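Meta cleavage compound hydrolase (Janthinobacterium, PDB 1J1I) hydrolyses a carbon-carbon bond of the meta-cleavage product formed in bacterial carbazole breakdown, yielding anthranilate, as an alpha/beta-hydrolase-fold enzyme. Local coordinates at residues R67-D72 with H96-A101; D72-G77 with Q88-R93. All blocks are in the same frame, centred on the assembly; numbering follows the deposited sequence.

How the contacts relate
Both contacts pack against helix 88-101 of the alpha/beta-hydrolase fold, contact 1 from strand 67-71 and contact 2 from the loop that follows. Along the chain the order is strand, loop, helix: contact 1 pairs the strand with the C-terminal half of the helix, whereas contact 2 pairs the loop with its N-terminal turns, so contact 2, sharing D72, lies within the span of contact 1. The two centres are about 11 Å apart. Contact 1 is away from the probable catalytic residues; in contact 2 the side chain of M73 comes to about 7 Å from that of S114, the probable active-site serine. One helix thus meets the sheet at one end and a loop near the active site at the other.

Contact 1 of 2, residues R67-D72 with H96-A101; sequences RVIAMD and HDFIKA
The ring of F98 carries the chain of M71 over one face and the methyl CG2 of I69 at its edge, in the plane. M71 CG stands 3.7 Å from the centroid of the F98 ring and only 2° off the normal, a CH-pi contact almost over the middle. M71 SD lies over the same face but displaced toward the CG-CD1 side, 3.4 Å from F98 CG, and makes a Met-aromatic contact 30° off the normal. The methionine gets there with CG anti to its backbone N (chi1 -179°), which carries the chain out from the strand and across the phenyl as the two side chains run past one another in opposite directions. At the far end of the ring, I69 CG2 comes to 3.6 Å from F98 CZ. Y30 of the neighbouring strand 26-33 meets F98 edge-to-face, and V21 and A23 of strand 17-23 touch it as well. This is helix-on-sheet packing: alternate residues I69 and M71 of the strand face the helix. With all three residues buried, the contact probably rests on dispersion and sulfur-aromatic attraction, and is one of the places where helix 88-101 packs on the sheet.

Contact 2 of 2, residues D72-G77 with Q88-R93; sequences DMLGFG and QDRRIR
R91 meets M73 where the loop passes the first turns of the helix, and its side chain links three partners. From CB, the chain turns to CG beside its own backbone N (chi1 -81°) and on to R91 CD, which lies 4.0 Å from M73 SD, the two side chains crossing at a slant. A bend beyond CG then turns the guanidinium back along its own helix, where R91 NE and R91 NH2 both donate to Q88 OE1, each at 2.9 Å. In this side-on grip Q88 OE1 lies near the guanidinium plane (9° out of it), although NE approaches from 37° above the amide plane. At the other tip, R91 NH1 donates to a water that in turn donates to L74 O, so a single bound water bridges loop and helix. L74 itself, its chain extended through CG to CD2, presses that methyl on R90: L74 CD2 is 3.4 Å from R90 CG and 3.8 Å from R90 O. The loop makes a type II turn from M73 to F76, closed by F76 N to M73 O, with G75 at positive phi. M73 also packs on M115 and T119 of helix 114-126, beside the putative nucleophile elbow that bears S114. Bonds to Q88 and the water fix the rotation of the buried guanidinium and probably spread its charge, while its aliphatic stem packs against M73.

Contact 1 of 2, residues R67-D72 with H96-A101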
loop_
_atom_site.group_PDB
_atom_site.type_symbol
_atom_site.label_atom_id
_atom_site.label_comp_id
_atom_site.label_asym_id
_atom_site.label_seq_id
_atom_site.Cartn_x
_atom_site.Cartn_y
_atom_site.Cartn_z
ATOM N N ARG A 67 15.246 -6.674 14.231
ATOM C CA ARG A 67 15.195 -7.506 15.425
ATOM C C ARG A 67 13.692 -7.643 15.658
ATOM O O ARG A 67 13.034 -6.688 16.073
ATOM C CB ARG A 67 15.836 -6.800 16.624
ATOM C CG ARG A 67 15.835 -7.643 17.891
ATOM C CD ARG A 67 16.320 -6.861 19.100
ATOM N NE ARG A 67 16.227 -7.663 20.316
ATOM C CZ ARG A 67 16.371 -7.184 21.547
ATOM N NH1 ARG A 67 16.615 -5.895 21.739
ATOM N NH2 ARG A 67 16.273 -8.001 22.586
ATOM N N VAL A 68 13.152 -8.823 15.373
ATOM C CA VAL A 68 11.723 -9.070 15.521
ATOM C C VAL A 68 11.356 -9.616 16.898
ATOM O O VAL A 68 11.928 -10.604 17.362
ATOM C CB VAL A 68 11.229 -10.052 14.447
ATOM C CG1 VAL A 68 9.733 -10.250 14.577
ATOM C CG2 VAL A 68 11.594 -9.530 13.055
ATOM N N ILE A 69 10.385 -8.971 17.534
ATOM C CA ILE A 69 9.927 -9.354 18.867
ATOM C C ILE A 69 8.404 -9.512 18.851
ATOM O O ILE A 69 7.672 -8.523 18.785
ATOM C CB ILE A 69 10.315 -8.262 19.902
ATOM C CG1 ILE A 69 11.840 -8.074 19.933
ATOM C CG2 ILE A 69 9.759 -8.615 21.279
ATOM C CD1 ILE A 69 12.631 -9.226 20.552
ATOM N N ALA A 70 7.935 -10.759 18.892
ATOM C CA ALA A 70 6.505 -11.056 18.886
ATOM C C ALA A 70 6.069 -11.297 20.331
ATOM O O ALA A 70 6.397 -12.324 20.923
ATOM C CB ALA A 70 6.227 -12.293 18.028
ATOM N N MET A 71 5.319 -10.344 20.882
ATOM C CA MET A 71 4.867 -10.384 22.276
ATOM C C MET A 71 3.438 -10.869 22.506
ATOM O O MET A 71 2.520 -10.446 21.813
ATOM C CB MET A 71 4.997 -8.979 22.879
ATOM C CG MET A 71 4.584 -8.846 24.349
ATOM S SD MET A 71 4.087 -7.141 24.783
ATOM C CE MET A 71 2.303 -7.237 24.458
ATOM N N ASP A 72 3.257 -11.748 23.492
ATOM C CA ASP A 72 1.918 -12.217 23.843
ATOM C C ASP A 72 1.312 -11.161 24.761
ATOM O O ASP A 72 1.934 -10.760 25.752
ATOM C CB ASP A 72 1.971 -13.552 24.598
ATOM C CG ASP A 72 2.103 -14.746 23.676
ATOM O OD1 ASP A 72 2.174 -14.557 22.437
ATOM O OD2 ASP A 72 2.135 -15.878 24.203
ATOM N N HIS A 96 3.334 -1.055 27.280
ATOM C CA HIS A 96 4.250 0.009 27.681
ATOM C C HIS A 96 5.347 -0.567 28.576
ATOM O O HIS A 96 6.534 -0.304 28.368
ATOM C CB HIS A 96 3.480 1.111 28.426
ATOM C CG HIS A 96 4.347 2.001 29.269
ATOM N ND1 HIS A 96 4.803 1.629 30.515
ATOM C CD2 HIS A 96 4.834 3.246 29.046
ATOM C CE1 HIS A 96 5.529 2.609 31.027
ATOM N NE2 HIS A 96 5.564 3.600 30.156
ATOM N N ASP A 97 4.942 -1.360 29.564
ATOM C CA ASP A 97 5.878 -1.968 30.501
ATOM C C ASP A 97 6.811 -2.966 29.809
ATOM O O ASP A 97 7.999 -3.037 30.128
ATOM C CB ASP A 97 5.118 -2.651 31.654
ATOM C CG ASP A 97 4.323 -1.661 32.510
ATOM O OD1 ASP A 97 4.553 -0.441 32.403
ATOM O OD2 ASP A 97 3.469 -2.101 33.306
ATOM N N PHE A 98 6.281 -3.729 28.855
ATOM C CA PHE A 98 7.099 -4.693 28.126
ATOM C C PHE A 98 8.191 -3.958 27.355
ATOM O O PHE A 98 9.357 -4.338 27.402
ATOM C CB PHE A 98 6.241 -5.503 27.151
ATOM C CG PHE A 98 7.035 -6.429 26.266
ATOM C CD1 PHE A 98 7.299 -6.089 24.944
ATOM C CD2 PHE A 98 7.519 -7.642 26.756
ATOM C CE1 PHE A 98 8.032 -6.940 24.111
ATOM C CE2 PHE A 98 8.257 -8.504 25.938
ATOM C CZ PHE A 98 8.513 -8.151 24.606
ATOM N N ILE A 99 7.806 -2.904 26.646
ATOM C CA ILE A 99 8.773 -2.124 25.885
ATOM C C ILE A 99 9.885 -1.611 26.801
ATOM O O ILE A 99 11.068 -1.772 26.501
ATOM C CB ILE A 99 8.079 -0.947 25.163
ATOM C CG1 ILE A 99 7.195 -1.499 24.035
ATOM C CG2 ILE A 99 9.109 0.009 24.589
ATOM C CD1 ILE A 99 6.305 -0.469 23.386
ATOM N N LYS A 100 9.502 -1.011 27.926
ATOM C CA LYS A 100 10.475 -0.485 28.881
ATOM C C LYS A 100 11.366 -1.595 29.450
ATOM O O LYS A 100 12.573 -1.415 29.597
ATOM C CB LYS A 100 9.755 0.220 30.035
ATOM C CG LYS A 100 8.850 1.362 29.605
ATOM C CD LYS A 100 9.626 2.460 28.904
ATOM C CE LYS A 100 10.580 3.163 29.853
ATOM N NZ LYS A 100 9.860 3.775 31.001
ATOM N N ALA A 101 10.761 -2.736 29.771
ATOM C CA ALA A 101 11.493 -3.869 30.332
ATOM C C ALA A 101 12.478 -4.488 29.342
ATOM O O ALA A 101 13.477 -5.095 29.745
ATOM C CB ALA A 101 10.510 -4.931 30.823
#

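Contact 2 of 2, residues D72-G77 with Q88-R93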
loop_
_atom_site.group_PDB
_atom_site.type_symbol
_atom_site.label_atom_id
_atom_site.label_comp_id
_atom_site.label_asym_id
_atom_site.label_seq_id
_atom_site.Cartn_x
_atom_site.Cartn_y
_atom_site.Cartn_z
ATOM N N ASP A 72 3.257 -11.748 23.492
ATOM C CA ASP A 72 1.918 -12.217 23.843
ATOM C C ASP A 72 1.312 -11.161 24.761
ATOM O O ASP A 72 1.934 -10.760 25.752
ATOM C CB ASP A 72 1.971 -13.552 24.598
ATOM C CG ASP A 72 2.103 -14.746 23.676
ATOM O OD1 ASP A 72 2.174 -14.557 22.437
ATOM O OD2 ASP A 72 2.135 -15.878 24.203
ATOM N N MET A 73 0.111 -10.696 24.433
ATOM C CA MET A 73 -0.544 -9.697 25.261
ATOM C C MET A 73 -0.960 -10.256 26.615
ATOM O O MET A 73 -1.070 -11.468 26.806
ATOM C CB MET A 73 -1.797 -9.150 24.571
ATOM C CG MET A 73 -1.528 -8.266 23.354
ATOM S SD MET A 73 -3.051 -7.519 22.748
ATOM C CE MET A 73 -3.745 -8.891 21.825
ATOM N N LEU A 74 -1.190 -9.344 27.547
ATOM C CA LEU A 74 -1.644 -9.673 28.890
ATOM C C LEU A 74 -2.855 -10.599 28.780
ATOM O O LEU A 74 -3.827 -10.275 28.095
ATOM C CB LEU A 74 -2.053 -8.383 29.604
ATOM C CG LEU A 74 -2.719 -8.442 30.979
ATOM C CD1 LEU A 74 -1.732 -8.946 32.022
ATOM C CD2 LEU A 74 -3.213 -7.041 31.337
ATOM N N GLY A 75 -2.785 -11.749 29.447
ATOM C CA GLY A 75 -3.890 -12.693 29.423
ATOM C C GLY A 75 -3.926 -13.677 28.266
ATOM O O GLY A 75 -4.787 -14.559 28.235
ATOM N N PHE A 76 -3.010 -13.539 27.310
ATOM C CA PHE A 76 -2.979 -14.437 26.156
ATOM C C PHE A 76 -1.719 -15.292 26.094
ATOM O O PHE A 76 -0.714 -14.994 26.744
ATOM C CB PHE A 76 -3.075 -13.645 24.838
ATOM C CG PHE A 76 -4.420 -13.016 24.590
ATOM C CD1 PHE A 76 -4.825 -11.890 25.296
ATOM C CD2 PHE A 76 -5.280 -13.555 23.638
ATOM C CE1 PHE A 76 -6.071 -11.307 25.058
ATOM C CE2 PHE A 76 -6.529 -12.981 23.392
ATOM C CZ PHE A 76 -6.923 -11.855 24.103
ATOM N N GLY A 77 -1.787 -16.347 25.285
ATOM C CA GLY A 77 -0.659 -17.240 25.090
ATOM C C GLY A 77 0.032 -17.699 26.358
ATOM O O GLY A 77 -0.593 -18.307 27.228
ATOM N N GLN A 88 -8.870 -2.432 28.300
ATOM C CA GLN A 88 -7.987 -2.050 27.203
ATOM C C GLN A 88 -6.855 -1.224 27.804
ATOM O O GLN A 88 -5.710 -1.299 27.366
ATOM C CB GLN A 88 -8.760 -1.236 26.162
ATOM C CG GLN A 88 -7.926 -0.762 24.972
ATOM C CD GLN A 88 -7.157 -1.884 24.298
ATOM O OE1 GLN A 88 -7.557 -3.049 24.343
ATOM N NE2 GLN A 88 -6.053 -1.533 23.652
ATOM N N ASP A 89 -7.182 -0.452 28.835
ATOM C CA ASP A 89 -6.192 0.372 29.512
ATOM C C ASP A 89 -5.069 -0.512 30.069
ATOM O O ASP A 89 -3.890 -0.157 29.997
ATOM C CB ASP A 89 -6.860 1.138 30.651
ATOM C CG ASP A 89 -8.124 1.854 30.206
ATOM O OD1 ASP A 89 -9.044 1.191 29.654
ATOM O OD2 ASP A 89 -8.197 3.083 30.416
ATOM N N ARG A 90 -5.446 -1.667 30.608
ATOM C CA ARG A 90 -4.483 -2.601 31.185
ATOM C C ARG A 90 -3.566 -3.213 30.119
ATOM O O ARG A 90 -2.375 -3.414 30.362
ATOM C CB ARG A 90 -5.226 -3.702 31.950
ATOM C CG ARG A 90 -4.433 -4.326 33.081
ATOM C CD ARG A 90 -3.881 -3.264 34.025
ATOM N NE ARG A 90 -3.339 -3.847 35.247
ATOM C CZ ARG A 90 -4.086 -4.344 36.227
ATOM N NH1 ARG A 90 -5.411 -4.325 36.130
ATOM N NH2 ARG A 90 -3.512 -4.860 37.304
ATOM N N ARG A 91 -4.111 -3.511 28.942
ATOM C CA ARG A 91 -3.289 -4.066 27.868
ATOM C C ARG A 91 -2.309 -3.008 27.357
ATOM O O ARG A 91 -1.162 -3.319 27.025
ATOM C CB ARG A 91 -4.158 -4.569 26.709
ATOM C CG ARG A 91 -4.767 -5.954 26.919
ATOM C CD ARG A 91 -5.565 -6.395 25.688
ATOM N NE ARG A 91 -6.782 -5.602 25.525
ATOM C CZ ARG A 91 -7.909 -5.816 26.198
ATOM N NH1 ARG A 91 -7.981 -6.807 27.077
ATOM N NH2 ARG A 91 -8.960 -5.030 26.005
ATOM N N ILE A 92 -2.759 -1.761 27.291
ATOM C CA ILE A 92 -1.892 -0.676 26.838
ATOM C C ILE A 92 -0.727 -0.519 27.814
ATOM O O ILE A 92 0.435 -0.439 27.405
ATOM C CB ILE A 92 -2.669 0.658 26.742
ATOM C CG1 ILE A 92 -3.688 0.573 25.596
ATOM C CG2 ILE A 92 -1.693 1.822 26.522
ATOM C CD1 ILE A 92 -4.646 1.747 25.529
ATOM N N ARG A 93 -1.045 -0.483 29.107
ATOM C CA ARG A 93 -0.018 -0.344 30.135
ATOM C C ARG A 93 0.961 -1.506 30.053
ATOM O O ARG A 93 2.172 -1.321 30.192
ATOM C CB ARG A 93 -0.645 -0.321 31.532
ATOM C CG ARG A 93 0.374 -0.122 32.652
ATOM C CD ARG A 93 -0.187 -0.563 33.995
ATOM N NE ARG A 93 -1.463 0.079 34.298
ATOM C CZ ARG A 93 -2.220 -0.223 35.348
ATOM N NH1 ARG A 93 -3.368 0.413 35.544
ATOM N NH2 ARG A 93 -1.831 -1.162 36.203
HETATM O O HOH W 1 -6.443 -9.169 27.754
#